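Local structure of acetyl-CoA hydrolase/transferase family protein (Porphyromonas gingivalis, 2NVV) at residues V34-I39 with I156-D161. The protein probably hydrolyses acetyl-CoA or transfers its coenzyme A to another carboxylic acid, and binds zinc. Residues are numbered along the deposited sequence; the frame is centred on the assembly and turned at random.
Sequences VVPAAI and IVELND
The first turn of helix 35-47 comes up to strand 154-160, the axes of 35-39 and 156-160 approaching to 11.4 Å with their N-to-C directions 132° apart. Strand 154-160 runs in the parallel sheet of the N-terminal alpha/beta domain, between strands 122-127 and 206-212, and the helix follows strand 20-23 of the same sheet. Glu158 carries the contact. Its CG stands anti to the backbone N (chi1 -156°) and the chain stays extended at chi2, so the carboxylate reaches the backbone N-H groups that lead into the helix. OE2 accepts a hydrogen bond from Lys33 N, its strongest partner, and Val34 N adds weak bonds to both OE1 and OE2. The buried carboxylate sits at the N-terminal end of the helix, where the helix dipole and the N-H groups would probably favour its ionised form. Two residues earlier on the strand the packing is apolar. Val35 CG2, anti to its carbonyl carbon, packs against Ile156 CG2 at 4.1 Å, the two side chains crossing obliquely, and Ile124 of the neighbouring strand also touches Val35. The same CG2 lies beside Glu158 OE1, to which Val35 N makes a weak bond of 3.3 Å, the N-H...O angle 160°.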
loop_
_atom_site.group_PDB
_atom_site.type_symbol
_atom_site.label_atom_id
_atom_site.label_comp_id
_atom_site.label_asym_id
_atom_site.label_seq_id
_atom_site.Cartn_x
_atom_site.Cartn_y
_atom_site.Cartn_z
ATOM N N VAL A 34 -1.900 -12.962 -33.364
ATOM C CA VAL A 34 -1.903 -14.140 -34.224
ATOM C C VAL A 34 -0.923 -15.256 -33.817
ATOM O O VAL A 34 -1.188 -16.444 -34.029
ATOM C CB VAL A 34 -1.668 -13.717 -35.704
ATOM C CG1 VAL A 34 -0.210 -13.407 -35.931
ATOM C CG2 VAL A 34 -2.152 -14.804 -36.651
ATOM N N VAL A 35 0.192 -14.888 -33.209
ATOM C CA VAL A 35 1.148 -15.897 -32.796
ATOM C C VAL A 35 0.667 -16.741 -31.610
ATOM O O VAL A 35 0.778 -17.967 -31.633
ATOM C CB VAL A 35 2.514 -15.268 -32.462
ATOM C CG1 VAL A 35 3.458 -16.339 -31.887
ATOM C CG2 VAL A 35 3.116 -14.668 -33.720
ATOM N N PRO A 36 0.135 -16.100 -30.549
ATOM C CA PRO A 36 -0.325 -16.916 -29.415
ATOM C C PRO A 36 -1.313 -18.030 -29.793
ATOM O O PRO A 36 -1.334 -19.090 -29.163
ATOM C CB PRO A 36 -0.915 -15.881 -28.451
ATOM C CG PRO A 36 -1.161 -14.677 -29.305
ATOM C CD PRO A 36 -0.013 -14.666 -30.254
ATOM N N ALA A 37 -2.115 -17.800 -30.828
ATOM C CA ALA A 37 -3.068 -18.801 -31.282
ATOM C C ALA A 37 -2.315 -19.960 -31.941
ATOM O O ALA A 37 -2.724 -21.121 -31.835
ATOM C CB ALA A 37 -4.045 -18.178 -32.270
ATOM N N ALA A 38 -1.221 -19.637 -32.625
ATOM C CA ALA A 38 -0.399 -20.643 -33.292
ATOM C C ALA A 38 0.348 -21.479 -32.248
ATOM O O ALA A 38 0.694 -22.634 -32.501
ATOM C CB ALA A 38 0.581 -19.975 -34.221
ATOM N N ILE A 39 0.602 -20.888 -31.083
ATOM C CA ILE A 39 1.275 -21.586 -29.990
ATOM C C ILE A 39 0.271 -22.583 -29.439
ATOM O O ILE A 39 0.614 -23.719 -29.120
ATOM C CB ILE A 39 1.625 -20.650 -28.814
ATOM C CG1 ILE A 39 2.429 -19.437 -29.289
ATOM C CG2 ILE A 39 2.357 -21.435 -27.755
ATOM C CD1 ILE A 39 3.769 -19.767 -29.836
ATOM N N ILE A 156 9.830 -12.282 -30.678
ATOM C CA ILE A 156 8.977 -12.557 -31.827
ATOM C C ILE A 156 8.132 -11.313 -32.062
ATOM O O ILE A 156 7.254 -10.995 -31.267
ATOM C CB ILE A 156 8.036 -13.756 -31.574
ATOM C CG1 ILE A 156 8.856 -15.041 -31.401
ATOM C CG2 ILE A 156 7.051 -13.884 -32.724
ATOM C CD1 ILE A 156 8.014 -16.268 -31.093
ATOM N N VAL A 157 8.408 -10.608 -33.151
ATOM C CA VAL A 157 7.676 -9.388 -33.486
ATOM C C VAL A 157 6.483 -9.596 -34.425
ATOM O O VAL A 157 6.510 -10.429 -35.333
ATOM C CB VAL A 157 8.610 -8.343 -34.124
ATOM C CG1 VAL A 157 7.845 -7.050 -34.383
ATOM C CG2 VAL A 157 9.818 -8.110 -33.221
ATOM N N GLU A 158 5.443 -8.808 -34.197
ATOM C CA GLU A 158 4.213 -8.862 -34.971
ATOM C C GLU A 158 3.974 -7.445 -35.510
ATOM O O GLU A 158 3.612 -6.552 -34.755
ATOM C CB GLU A 158 3.091 -9.292 -34.034
ATOM C CG GLU A 158 1.902 -9.942 -34.681
ATOM C CD GLU A 158 1.006 -10.637 -33.664
ATOM O OE1 GLU A 158 1.339 -11.758 -33.212
ATOM O OE2 GLU A 158 -0.029 -10.047 -33.305
ATOM N N LEU A 159 4.192 -7.250 -36.811
ATOM C CA LEU A 159 4.038 -5.941 -37.459
ATOM C C LEU A 159 2.609 -5.694 -37.947
ATOM O O LEU A 159 2.222 -6.165 -39.021
ATOM C CB LEU A 159 4.987 -5.847 -38.650
ATOM C CG LEU A 159 5.772 -4.559 -38.919
ATOM C CD1 LEU A 159 6.276 -4.602 -40.346
ATOM C CD2 LEU A 159 4.920 -3.333 -38.719
ATOM N N ASN A 160 1.840 -4.930 -37.172
ATOM C CA ASN A 160 0.446 -4.644 -37.506
ATOM C C ASN A 160 0.235 -3.530 -38.536
ATOM O O ASN A 160 0.697 -2.410 -38.368
ATOM C CB ASN A 160 -0.326 -4.298 -36.234
ATOM C CG ASN A 160 -1.806 -4.547 -36.370
ATOM O OD1 ASN A 160 -2.368 -4.416 -37.453
ATOM N ND2 ASN A 160 -2.453 -4.900 -35.267
ATOM N N ASP A 161 -0.488 -3.861 -39.596
ATOM C CA ASP A 161 -0.827 -2.940 -40.682
ATOM C C ASP A 161 -1.591 -1.701 -40.211
ATOM O O ASP A 161 -1.327 -0.590 -40.645
ATOM C CB ASP A 161 -1.725 -3.657 -41.693
ATOM C CG ASP A 161 -1.012 -3.990 -42.965
ATOM O OD1 ASP A 161 -0.534 -3.044 -43.622
ATOM O OD2 ASP A 161 -0.925 -5.188 -43.312
#